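Gluconokinase (Sinorhizobium meliloti, PDB 3T61) probably catalyses the ATP-dependent phosphorylation of D-gluconate to 6-phospho-D-gluconate in carbohydrate acid metabolism. Local coordinates at residues Gly19-Gly25 and Pro88-Ser94; Asp69-Trp73 and Lys97-Lys103; Val115-Gly119 and Leu148-Arg152; Glu121-Ala125 and Leu141-Leu145. All coordinates share one frame; numbering follows the deposited sequence.

Contact 1: residues Gly19-Gly25 and Pro88-Ser94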
loop_
_atom_site.group_PDB
_atom_site.type_symbol
_atom_site.label_atom_id
_atom_site.label_comp_id
_atom_site.label_asym_id
_atom_site.label_seq_id
_atom_site.Cartn_x
_atom_site.Cartn_y
_atom_site.Cartn_z
ATOM N N GLY A 19 16.974 14.324 -18.010
ATOM C CA GLY A 19 16.773 14.474 -16.581
ATOM C C GLY A 19 15.701 13.521 -16.098
ATOM O O GLY A 19 15.078 12.830 -16.902
ATOM N N SER A 20 15.483 13.484 -14.789
ATOM C CA SER A 20 14.482 12.603 -14.210
ATOM C C SER A 20 13.055 13.062 -14.510
ATOM O O SER A 20 12.786 14.258 -14.623
ATOM C CB SER A 20 14.707 12.485 -12.700
ATOM O OG SER A 20 15.769 11.584 -12.429
ATOM N N ILE A 21 12.149 12.099 -14.640
ATOM C CA ILE A 21 10.750 12.389 -14.944
ATOM C C ILE A 21 9.794 11.828 -13.890
ATOM O O ILE A 21 9.877 10.654 -13.535
ATOM C CB ILE A 21 10.310 11.745 -16.290
ATOM C CG1 ILE A 21 11.300 12.071 -17.406
ATOM C CG2 ILE A 21 8.904 12.208 -16.648
ATOM C CD1 ILE A 21 11.418 13.529 -17.700
ATOM N N VAL A 22 8.885 12.664 -13.399
ATOM C CA VAL A 22 7.880 12.198 -12.458
ATOM C C VAL A 22 6.530 12.175 -13.188
ATOM O O VAL A 22 6.116 13.190 -13.755
ATOM C CB VAL A 22 7.731 13.129 -11.239
ATOM C CG1 VAL A 22 6.501 12.700 -10.418
ATOM C CG2 VAL A 22 8.985 13.079 -10.361
ATOM N N VAL A 23 5.857 11.026 -13.207
ATOM C CA VAL A 23 4.534 10.944 -13.830
ATOM C C VAL A 23 3.576 11.044 -12.648
ATOM O O VAL A 23 3.532 10.150 -11.806
ATOM C CB VAL A 23 4.326 9.606 -14.592
ATOM C CG1 VAL A 23 2.976 9.622 -15.334
ATOM C CG2 VAL A 23 5.466 9.394 -15.589
HETATM N N MSE A 24 2.838 12.152 -12.581
HETATM C CA MSE A 24 1.911 12.429 -11.490
HETATM C C MSE A 24 0.440 12.350 -11.892
HETATM O O MSE A 24 0.108 12.063 -13.041
HETATM C CB MSE A 24 2.198 13.818 -10.907
HETATM C CG MSE A 24 1.879 14.939 -11.894
HETATM SE SE MSE A 24 2.131 16.679 -11.177
HETATM C CE MSE A 24 0.522 16.713 -10.123
ATOM N N GLY A 25 -0.435 12.621 -10.929
ATOM C CA GLY A 25 -1.861 12.552 -11.177
ATOM C C GLY A 25 -2.501 11.716 -10.080
ATOM O O GLY A 25 -1.799 10.938 -9.419
ATOM N N PRO A 88 19.344 9.627 -15.118
ATOM C CA PRO A 88 17.904 9.900 -15.142
ATOM C C PRO A 88 17.030 8.709 -14.769
ATOM O O PRO A 88 17.335 7.561 -15.102
ATOM C CB PRO A 88 17.664 10.348 -16.581
ATOM C CG PRO A 88 18.959 10.981 -16.956
ATOM C CD PRO A 88 19.955 9.987 -16.408
ATOM N N VAL A 89 15.934 8.995 -14.079
ATOM C CA VAL A 89 15.000 7.958 -13.680
ATOM C C VAL A 89 13.570 8.451 -13.895
ATOM O O VAL A 89 13.316 9.653 -13.893
ATOM C CB VAL A 89 15.201 7.568 -12.178
ATOM C CG1 VAL A 89 14.856 8.740 -11.270
ATOM C CG2 VAL A 89 14.355 6.375 -11.833
ATOM N N VAL A 90 12.645 7.522 -14.113
ATOM C CA VAL A 90 11.242 7.877 -14.275
ATOM C C VAL A 90 10.510 7.321 -13.060
ATOM O O VAL A 90 10.549 6.120 -12.809
ATOM C CB VAL A 90 10.626 7.255 -15.534
ATOM C CG1 VAL A 90 9.172 7.654 -15.622
ATOM C CG2 VAL A 90 11.393 7.696 -16.777
ATOM N N VAL A 91 9.841 8.188 -12.307
ATOM C CA VAL A 91 9.131 7.739 -11.116
ATOM C C VAL A 91 7.663 8.126 -11.089
ATOM O O VAL A 91 7.317 9.275 -11.336
ATOM C CB VAL A 91 9.757 8.319 -9.813
ATOM C CG1 VAL A 91 8.984 7.811 -8.598
ATOM C CG2 VAL A 91 11.230 7.932 -9.711
ATOM N N SER A 92 6.808 7.159 -10.772
ATOM C CA SER A 92 5.389 7.423 -10.652
ATOM C C SER A 92 5.154 7.937 -9.223
ATOM O O SER A 92 5.559 7.315 -8.243
ATOM C CB SER A 92 4.575 6.148 -10.920
ATOM O OG SER A 92 4.907 5.098 -10.026
ATOM N N CYS A 93 4.507 9.088 -9.120
ATOM C CA CYS A 93 4.227 9.698 -7.840
ATOM C C CYS A 93 3.107 10.713 -8.021
ATOM O O CYS A 93 3.251 11.670 -8.775
ATOM C CB CYS A 93 5.497 10.386 -7.314
ATOM S SG CYS A 93 5.245 11.317 -5.812
ATOM N N SER A 94 1.994 10.502 -7.326
ATOM C CA SER A 94 0.837 11.388 -7.420
ATOM C C SER A 94 1.199 12.872 -7.331
ATOM O O SER A 94 0.634 13.687 -8.068
ATOM C CB SER A 94 -0.197 11.015 -6.351
ATOM O OG SER A 94 0.398 10.851 -5.087
#

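Contact 2: residues Asp69-Trp73 and Lys97-Lys103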
loop_
_atom_site.group_PDB
_atom_site.type_symbol
_atom_site.label_atom_id
_atom_site.label_comp_id
_atom_site.label_asym_id
_atom_site.label_seq_id
_atom_site.Cartn_x
_atom_site.Cartn_y
_atom_site.Cartn_z
ATOM N N ASP A 69 -0.660 15.101 5.265
ATOM C CA ASP A 69 0.604 15.682 4.814
ATOM C C ASP A 69 1.754 15.011 5.558
ATOM O O ASP A 69 2.761 14.639 4.955
ATOM C CB ASP A 69 0.664 17.185 5.109
ATOM C CG ASP A 69 -0.071 18.011 4.091
ATOM O OD1 ASP A 69 0.262 17.911 2.893
ATOM O OD2 ASP A 69 -0.980 18.766 4.494
ATOM N N ASP A 70 1.605 14.868 6.871
ATOM C CA ASP A 70 2.638 14.235 7.683
ATOM C C ASP A 70 2.951 12.831 7.157
ATOM O O ASP A 70 4.115 12.460 7.053
ATOM C CB ASP A 70 2.204 14.159 9.158
ATOM C CG ASP A 70 2.109 15.538 9.821
ATOM O OD1 ASP A 70 2.528 16.538 9.199
ATOM O OD2 ASP A 70 1.627 15.619 10.972
ATOM N N ASP A 71 1.918 12.054 6.819
ATOM C CA ASP A 71 2.137 10.701 6.305
ATOM C C ASP A 71 2.970 10.706 5.029
ATOM O O ASP A 71 3.843 9.854 4.844
ATOM C CB ASP A 71 0.820 9.991 5.969
ATOM C CG ASP A 71 -0.020 9.670 7.184
ATOM O OD1 ASP A 71 0.539 9.463 8.274
ATOM O OD2 ASP A 71 -1.259 9.598 7.027
ATOM N N ARG A 72 2.693 11.667 4.151
ATOM C CA ARG A 72 3.379 11.755 2.862
ATOM C C ARG A 72 4.838 12.190 2.845
ATOM O O ARG A 72 5.634 11.650 2.079
ATOM C CB ARG A 72 2.584 12.654 1.901
ATOM C CG ARG A 72 1.162 12.172 1.657
ATOM C CD ARG A 72 0.656 12.561 0.287
ATOM N NE ARG A 72 -0.749 12.204 0.127
ATOM C CZ ARG A 72 -1.762 12.935 0.589
ATOM N NH1 ARG A 72 -1.527 14.073 1.236
ATOM N NH2 ARG A 72 -3.013 12.524 0.414
ATOM N N TRP A 73 5.192 13.159 3.675
ATOM C CA TRP A 73 6.564 13.664 3.701
ATOM C C TRP A 73 7.688 12.634 3.746
ATOM O O TRP A 73 8.638 12.733 2.978
ATOM C CB TRP A 73 6.714 14.689 4.819
ATOM C CG TRP A 73 6.192 15.997 4.371
ATOM C CD1 TRP A 73 5.163 16.703 4.918
ATOM C CD2 TRP A 73 6.610 16.725 3.212
ATOM N NE1 TRP A 73 4.911 17.825 4.170
ATOM C CE2 TRP A 73 5.785 17.862 3.117
ATOM C CE3 TRP A 73 7.602 16.523 2.244
ATOM C CZ2 TRP A 73 5.920 18.799 2.088
ATOM C CZ3 TRP A 73 7.738 17.451 1.225
ATOM C CH2 TRP A 73 6.901 18.576 1.154
ATOM N N LYS A 97 0.145 18.071 -4.191
ATOM C CA LYS A 97 0.294 19.471 -3.803
ATOM C C LYS A 97 1.529 20.148 -4.379
ATOM O O LYS A 97 2.489 19.489 -4.784
ATOM C CB LYS A 97 0.309 19.600 -2.278
ATOM C CG LYS A 97 -0.987 19.132 -1.621
ATOM C CD LYS A 97 -0.935 19.288 -0.113
ATOM C CE LYS A 97 -2.212 18.787 0.527
ATOM N NZ LYS A 97 -2.256 19.128 1.966
ATOM N N ARG A 98 1.475 21.477 -4.421
ATOM C CA ARG A 98 2.575 22.297 -4.910
ATOM C C ARG A 98 3.792 22.088 -3.999
ATOM O O ARG A 98 4.930 22.011 -4.471
ATOM C CB ARG A 98 2.153 23.776 -4.912
ATOM C CG ARG A 98 3.312 24.751 -5.087
ATOM C CD ARG A 98 4.057 24.485 -6.378
ATOM N NE ARG A 98 3.496 25.246 -7.484
ATOM C CZ ARG A 98 3.809 26.510 -7.748
ATOM N NH1 ARG A 98 4.688 27.149 -6.984
ATOM N NH2 ARG A 98 3.238 27.139 -8.770
ATOM N N SER A 99 3.537 21.999 -2.695
ATOM C CA SER A 99 4.592 21.772 -1.705
ATOM C C SER A 99 5.411 20.559 -2.118
ATOM O O SER A 99 6.631 20.613 -2.206
ATOM C CB SER A 99 4.001 21.455 -0.325
ATOM O OG SER A 99 2.911 22.287 -0.015
ATOM N N TYR A 100 4.724 19.451 -2.365
ATOM C CA TYR A 100 5.413 18.232 -2.735
ATOM C C TYR A 100 6.289 18.383 -3.971
ATOM O O TYR A 100 7.447 17.963 -3.965
ATOM C CB TYR A 100 4.417 17.091 -2.953
ATOM C CG TYR A 100 3.362 16.925 -1.874
ATOM C CD1 TYR A 100 3.487 17.536 -0.625
ATOM C CD2 TYR A 100 2.250 16.108 -2.094
ATOM C CE1 TYR A 100 2.529 17.335 0.374
ATOM C CE2 TYR A 100 1.293 15.900 -1.103
ATOM C CZ TYR A 100 1.440 16.511 0.124
ATOM O OH TYR A 100 0.500 16.284 1.101
ATOM N N ARG A 101 5.752 18.986 -5.027
ATOM C CA ARG A 101 6.513 19.142 -6.269
ATOM C C ARG A 101 7.712 20.089 -6.115
ATOM O O ARG A 101 8.785 19.816 -6.639
ATOM C CB ARG A 101 5.589 19.622 -7.406
ATOM C CG ARG A 101 4.402 18.682 -7.671
ATOM C CD ARG A 101 3.594 19.091 -8.905
ATOM N NE ARG A 101 2.822 20.321 -8.737
ATOM C CZ ARG A 101 1.613 20.394 -8.189
ATOM N NH1 ARG A 101 1.007 19.301 -7.730
ATOM N NH2 ARG A 101 0.986 21.565 -8.131
ATOM N N ASP A 102 7.530 21.202 -5.410
ATOM C CA ASP A 102 8.647 22.132 -5.213
ATOM C C ASP A 102 9.799 21.443 -4.474
ATOM O O ASP A 102 10.963 21.667 -4.797
ATOM C CB ASP A 102 8.203 23.388 -4.446
ATOM C CG ASP A 102 7.301 24.283 -5.277
ATOM O OD1 ASP A 102 7.409 24.224 -6.518
ATOM O OD2 ASP A 102 6.492 25.045 -4.698
ATOM N N LYS A 103 9.473 20.603 -3.491
ATOM C CA LYS A 103 10.499 19.877 -2.746
ATOM C C LYS A 103 11.222 18.908 -3.660
ATOM O O LYS A 103 12.453 18.876 -3.696
ATOM C CB LYS A 103 9.892 19.101 -1.578
ATOM C CG LYS A 103 10.227 19.689 -0.228
ATOM C CD LYS A 103 11.737 19.770 -0.007
ATOM C CE LYS A 103 12.042 20.514 1.280
ATOM N NZ LYS A 103 13.498 20.667 1.542
#

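Contact 3: residues Val115-Gly119 and Leu148-Arg152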
loop_
_atom_site.group_PDB
_atom_site.type_symbol
_atom_site.label_atom_id
_atom_site.label_comp_id
_atom_site.label_asym_id
_atom_site.label_seq_id
_atom_site.Cartn_x
_atom_site.Cartn_y
_atom_site.Cartn_z
ATOM N N VAL A 115 4.996 14.885 -15.747
ATOM C CA VAL A 115 3.984 14.524 -16.742
ATOM C C VAL A 115 2.689 14.394 -15.902
ATOM O O VAL A 115 2.560 13.493 -15.069
ATOM C CB VAL A 115 4.343 13.186 -17.452
ATOM C CG1 VAL A 115 3.176 12.691 -18.293
ATOM C CG2 VAL A 115 5.564 13.388 -18.357
ATOM N N PHE A 116 1.768 15.340 -16.092
ATOM C CA PHE A 116 0.499 15.390 -15.362
ATOM C C PHE A 116 -0.653 14.702 -16.105
ATOM O O PHE A 116 -1.174 15.228 -17.088
ATOM C CB PHE A 116 0.145 16.858 -15.067
ATOM C CG PHE A 116 -1.220 17.064 -14.441
ATOM C CD1 PHE A 116 -1.676 16.222 -13.424
ATOM C CD2 PHE A 116 -2.038 18.124 -14.855
ATOM C CE1 PHE A 116 -2.919 16.431 -12.820
ATOM C CE2 PHE A 116 -3.290 18.347 -14.258
ATOM C CZ PHE A 116 -3.735 17.498 -13.238
ATOM N N LEU A 117 -1.032 13.515 -15.634
ATOM C CA LEU A 117 -2.133 12.763 -16.228
ATOM C C LEU A 117 -3.395 13.263 -15.543
ATOM O O LEU A 117 -3.478 13.233 -14.324
ATOM C CB LEU A 117 -1.963 11.269 -15.965
ATOM C CG LEU A 117 -0.681 10.631 -16.492
ATOM C CD1 LEU A 117 -0.649 9.173 -16.066
ATOM C CD2 LEU A 117 -0.586 10.784 -18.028
ATOM N N HIS A 118 -4.380 13.699 -16.322
ATOM C CA HIS A 118 -5.597 14.240 -15.738
ATOM C C HIS A 118 -6.895 13.946 -16.512
ATOM O O HIS A 118 -6.904 13.727 -17.734
ATOM C CB HIS A 118 -5.437 15.751 -15.589
ATOM C CG HIS A 118 -5.363 16.468 -16.900
ATOM N ND1 HIS A 118 -6.456 17.084 -17.471
ATOM C CD2 HIS A 118 -4.352 16.590 -17.795
ATOM C CE1 HIS A 118 -6.122 17.556 -18.660
ATOM N NE2 HIS A 118 -4.851 17.268 -18.883
ATOM N N GLY A 119 -7.992 13.965 -15.766
ATOM C CA GLY A 119 -9.302 13.723 -16.334
ATOM C C GLY A 119 -10.303 14.051 -15.251
ATOM O O GLY A 119 -9.917 14.238 -14.095
ATOM N N LEU A 148 -5.801 17.470 -5.101
ATOM C CA LEU A 148 -5.000 17.851 -6.263
ATOM C C LEU A 148 -4.943 19.357 -6.506
ATOM O O LEU A 148 -5.970 20.036 -6.601
ATOM C CB LEU A 148 -5.525 17.176 -7.540
ATOM C CG LEU A 148 -4.867 17.650 -8.849
ATOM C CD1 LEU A 148 -3.413 17.218 -8.901
ATOM C CD2 LEU A 148 -5.614 17.094 -10.040
ATOM N N GLU A 149 -3.725 19.868 -6.593
ATOM C CA GLU A 149 -3.494 21.271 -6.877
ATOM C C GLU A 149 -2.905 21.241 -8.280
ATOM O O GLU A 149 -1.780 20.774 -8.475
ATOM C CB GLU A 149 -2.499 21.860 -5.880
ATOM C CG GLU A 149 -3.112 22.160 -4.527
ATOM C CD GLU A 149 -2.074 22.338 -3.436
ATOM O OE1 GLU A 149 -0.992 22.891 -3.709
ATOM O OE2 GLU A 149 -2.351 21.926 -2.297
ATOM N N ASP A 150 -3.684 21.717 -9.252
ATOM C CA ASP A 150 -3.271 21.717 -10.652
ATOM C C ASP A 150 -1.864 22.256 -10.877
ATOM O O ASP A 150 -1.562 23.402 -10.542
ATOM C CB ASP A 150 -4.265 22.510 -11.503
ATOM C CG ASP A 150 -4.135 22.194 -12.979
ATOM O OD1 ASP A 150 -3.040 22.399 -13.542
ATOM O OD2 ASP A 150 -5.127 21.729 -13.576
ATOM N N PRO A 151 -0.984 21.428 -11.461
ATOM C CA PRO A 151 0.407 21.807 -11.735
ATOM C C PRO A 151 0.637 22.636 -12.992
ATOM O O PRO A 151 1.701 23.222 -13.158
ATOM C CB PRO A 151 1.108 20.464 -11.823
ATOM C CG PRO A 151 0.063 19.629 -12.525
ATOM C CD PRO A 151 -1.216 20.009 -11.795
ATOM N N ARG A 152 -0.348 22.683 -13.879
ATOM C CA ARG A 152 -0.198 23.432 -15.116
ATOM C C ARG A 152 0.274 24.856 -14.872
ATOM O O ARG A 152 -0.233 25.564 -14.001
ATOM C CB ARG A 152 -1.503 23.393 -15.918
ATOM C CG ARG A 152 -1.653 22.053 -16.631
ATOM C CD ARG A 152 -2.986 21.854 -17.301
ATOM N NE ARG A 152 -4.076 21.731 -16.342
ATOM C CZ ARG A 152 -5.280 21.263 -16.654
ATOM N NH1 ARG A 152 -5.535 20.875 -17.900
ATOM N NH2 ARG A 152 -6.225 21.188 -15.726
#

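Contact 4: residues Glu121-Ala125 and Leu141-Leu145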
loop_
_atom_site.group_PDB
_atom_site.type_symbol
_atom_site.label_atom_id
_atom_site.label_comp_id
_atom_site.label_asym_id
_atom_site.label_seq_id
_atom_site.Cartn_x
_atom_site.Cartn_y
_atom_site.Cartn_z
ATOM N N GLU A 121 -13.600 13.362 -12.727
ATOM C CA GLU A 121 -13.943 12.233 -11.874
ATOM C C GLU A 121 -14.623 11.129 -12.671
ATOM O O GLU A 121 -14.301 9.947 -12.518
ATOM C CB GLU A 121 -14.883 12.672 -10.747
ATOM C CG GLU A 121 -15.222 11.530 -9.799
ATOM C CD GLU A 121 -16.184 11.920 -8.699
ATOM O OE1 GLU A 121 -15.901 12.883 -7.951
ATOM O OE2 GLU A 121 -17.227 11.247 -8.575
ATOM N N SER A 122 -15.562 11.519 -13.529
ATOM C CA SER A 122 -16.304 10.554 -14.335
ATOM C C SER A 122 -15.411 9.713 -15.234
ATOM O O SER A 122 -15.525 8.488 -15.267
ATOM C CB SER A 122 -17.349 11.277 -15.193
ATOM O OG SER A 122 -18.137 12.147 -14.404
ATOM N N VAL A 123 -14.531 10.374 -15.980
ATOM C CA VAL A 123 -13.642 9.660 -16.886
ATOM C C VAL A 123 -12.680 8.779 -16.104
ATOM O O VAL A 123 -12.439 7.633 -16.476
ATOM C CB VAL A 123 -12.845 10.638 -17.775
ATOM C CG1 VAL A 123 -11.791 9.885 -18.563
ATOM C CG2 VAL A 123 -13.789 11.350 -18.725
ATOM N N LEU A 124 -12.122 9.326 -15.028
ATOM C CA LEU A 124 -11.204 8.566 -14.191
ATOM C C LEU A 124 -11.887 7.308 -13.655
ATOM O O LEU A 124 -11.354 6.207 -13.782
ATOM C CB LEU A 124 -10.710 9.435 -13.029
ATOM C CG LEU A 124 -9.723 10.542 -13.420
ATOM C CD1 LEU A 124 -9.624 11.571 -12.317
ATOM C CD2 LEU A 124 -8.362 9.921 -13.733
ATOM N N ALA A 125 -13.078 7.466 -13.071
ATOM C CA ALA A 125 -13.803 6.317 -12.519
ATOM C C ALA A 125 -14.095 5.262 -13.581
ATOM O O ALA A 125 -13.891 4.067 -13.362
ATOM C CB ALA A 125 -15.101 6.774 -11.874
ATOM N N LEU A 141 -11.607 8.701 -4.738
ATOM C CA LEU A 141 -11.383 9.535 -5.913
ATOM C C LEU A 141 -11.683 11.015 -5.672
ATOM O O LEU A 141 -10.899 11.878 -6.061
ATOM C CB LEU A 141 -12.213 9.019 -7.094
ATOM C CG LEU A 141 -12.014 9.742 -8.432
ATOM C CD1 LEU A 141 -10.527 9.789 -8.803
ATOM C CD2 LEU A 141 -12.824 9.034 -9.511
ATOM N N GLN A 142 -12.800 11.318 -5.021
ATOM C CA GLN A 142 -13.148 12.710 -4.772
ATOM C C GLN A 142 -12.123 13.398 -3.877
ATOM O O GLN A 142 -11.738 14.539 -4.120
ATOM C CB GLN A 142 -14.553 12.793 -4.177
ATOM C CG GLN A 142 -15.570 12.102 -5.076
ATOM C CD GLN A 142 -17.009 12.340 -4.670
ATOM O OE1 GLN A 142 -17.399 12.093 -3.529
ATOM N NE2 GLN A 142 -17.813 12.812 -5.616
ATOM N N THR A 143 -11.663 12.692 -2.854
ATOM C CA THR A 143 -10.668 13.244 -1.951
ATOM C C THR A 143 -9.355 13.518 -2.699
ATOM O O THR A 143 -8.691 14.523 -2.446
ATOM C CB THR A 143 -10.434 12.291 -0.769
ATOM O OG1 THR A 143 -11.617 12.258 0.036
ATOM C CG2 THR A 143 -9.268 12.751 0.076
ATOM N N GLN A 144 -8.992 12.628 -3.619
ATOM C CA GLN A 144 -7.779 12.802 -4.425
ATOM C C GLN A 144 -7.932 14.098 -5.216
ATOM O O GLN A 144 -7.052 14.967 -5.213
ATOM C CB GLN A 144 -7.621 11.660 -5.432
ATOM C CG GLN A 144 -7.193 10.314 -4.875
ATOM C CD GLN A 144 -5.730 10.273 -4.490
ATOM O OE1 GLN A 144 -5.381 10.421 -3.326
ATOM N NE2 GLN A 144 -4.868 10.080 -5.473
ATOM N N LEU A 145 -9.069 14.216 -5.893
ATOM C CA LEU A 145 -9.357 15.385 -6.708
ATOM C C LEU A 145 -9.413 16.683 -5.918
ATOM O O LEU A 145 -8.976 17.713 -6.407
ATOM C CB LEU A 145 -10.661 15.168 -7.477
ATOM C CG LEU A 145 -10.574 14.003 -8.463
ATOM C CD1 LEU A 145 -11.944 13.740 -9.078
ATOM C CD2 LEU A 145 -9.537 14.326 -9.539
#

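Contact 1: residues Gly19-Gly25 and Pro88-Ser94
V23 and V90 meet on one face of the sheet, where V23 CG2 lies 4.1 Å from V90 CG1 and the two side chains pass at a slant. V90 holds CG1 anti to its backbone N (chi1 179°), which turns this methyl forward along the strand to V23, while its CG2 faces I21 CB. On the other face V22 sends CG1 over to C93 CB, 4.0 Å away. In S20, just ahead of I21, OG sits beside its own backbone N (chi1 -79°), receives the amide of V89 at 3.1 Å from V89 N and also lies against V89 CG1. These side chains flank the central strand 21-24 and its neighbour 90-92 in a parallel five-stranded sheet of order 2-3-1-4-5, the P-loop kinase fold, in which G25 would open the Walker A loop. Parallel-sheet hydrogen bonds alternate: I21 N to V89 O (2.8 Å), V91 N to I21 O, V23 N to V91 O and C93 N to V23 O. Further along, G25 N donates a hydrogen bond to S94 O at 3.2 Å. M24, a selenomethionine, has a chain bent at the selenium; its end leads away overall, while CB packs on the carbonyl oxygens of C93 and S94. S92 OG is held by the amide of G49, and a bound phosphate ion lies about 6 Å from the S92 side chain.

Contact 2: residues Asp69-Trp73 and Lys97-Lys103
K97 and D69 are brought together by a lysine chain extended beyond CG and by a carboxylate whose CG lies beside its own backbone N (chi1 -81°). K97 NZ forms a salt bridge with D69 OD2 at 2.9 Å, on the syn side and somewhat out of the carboxylate plane, and makes a weak bond to OD1. D69 OD1 also takes the hydroxyl of Y100; the modelled 2.4 Å from Y100 OH is doubtfully short. Carboxylate and phenol planes stand 79° apart. The same hydroxyl accepts from R72 NH1 at 3.0 Å, tilted from the guanidinium plane, so D69 and R72 together hold its position. K97 CB over one face of the Y100 ring and W73 at its edge bear on the ring's orientation: that edge points at the six-membered ring of W73 in a T-shaped pair, centroids 5.4 Å apart. The aliphatic part of K103 packs against W73 CZ3 through CG, 3.6 Å away. The two helix segments run nearly parallel, 19° apart but with axes 11.8 Å distant, so long side chains bridge the gap: surface packing between helices 69-83 and 98-106, which precede and follow strand 90-92 in this alpha/beta kinase fold.

Contact 3: residues Val115-Gly119 and Leu148-Arg152
The F116 ring is sandwiched: P151 CD stands over its centre, 3.6 Å from the centroid and 12° off the normal, a CH-pi contact, and H118 CB covers the opposite face nearer the rim. At the edge come L148 CD2, 3.7 Å from F116 CZ, and R152 NE, close to the ring plane. Holding CG anti to the backbone N (chi1 174°), F116 extends its ring from the strand to the loop. P151 CG presses on the ring's inner end, 3.4 Å from F116 CG. The H118 ring in turn has the R152 guanidinium over one face, with NH1 3.5 Å from H118 CE1 and the planes 51° apart. R152 is steadied from its own loop. D150 closes an Asx turn, OD1 accepting R152 N at 2.7 Å, and the same carboxylate takes R152 NE through syn lone pairs in the guanidinium plane; a salt bridge joins NH2 to OD2, though its modelled length is doubtfully short. D150 thereby grips both the backbone and the side chain of R152, which probably helps to hold the guanidinium over H118. No hydrogen bond crosses between the segments. The loop 148-152, following helix 138-147, thus lies against strand 113-118, which is hydrogen-bonded to strands 21-24 and 157-161; F116 and P151 also touch M24 of the former, and R152 touches A159 of the latter.

Contact 4: residues Glu121-Ala125 and Leu141-Leu145
Apolar packing carries most of this contact, with L141 and L145 of helix 138-147 reaching toward helix 121-132. L141 CD2 touches both the main chain and the side chain of the first turn: it is 3.5 Å from E121 CG and as near to E121 O, and it also meets A125 CB. CG anti to the backbone N (chi1 -176°) directs this leucine across to the other helix. L124 CD1 faces both leucines, 4.0 Å from L141 CD1 and 3.9 Å from L145 CD2; L124 and L145 run alongside one another, pointing opposite ways. L145 CD1 lies on E121 CB at 3.5 Å. The polar part centres on a hydrogen bond from Q142 NE2 to E121 OE1 at 3.0 Å, on the syn lone pair and within the amide plane; carboxylate and amide planes stand 73° apart. The extended chain of E121 carries its carboxylate past L141 to Q142, whose CG touches OE1 as well. The segment axes are inclined at 129° and approach to 11.0 Å, and V26, in the probable P-loop, touches L124 and L145. The chemistry is thus that of a leucine-rich interface with a polar pair beside it, a probably charged carboxylate with a neutral amide.

How the contacts relate
Contacts 1 and 3 share the parallel sheet: strands 21-24 and 113-118 are neighbours in it, M24 N and V115 O being probably hydrogen-bonded, and the contact centres are about 13 Å apart. Contact 2 interleaves with contact 1 along the chain, since strand 90-92 falls between helices 69-83 and 98-106; their centres lie about 15 Å apart, and R101 packs on M24. Contact 3 follows both and meets contact 2 where E149 probably receives R98 N. Contact 4 is nested inside the chain closed by contact 3, about 12 Å from it, and touches it at G119 and L124. Contacts 3 and 4 border the probable P-loop through F116, L124 and L145, whereas contact 2 packs helices at the surface.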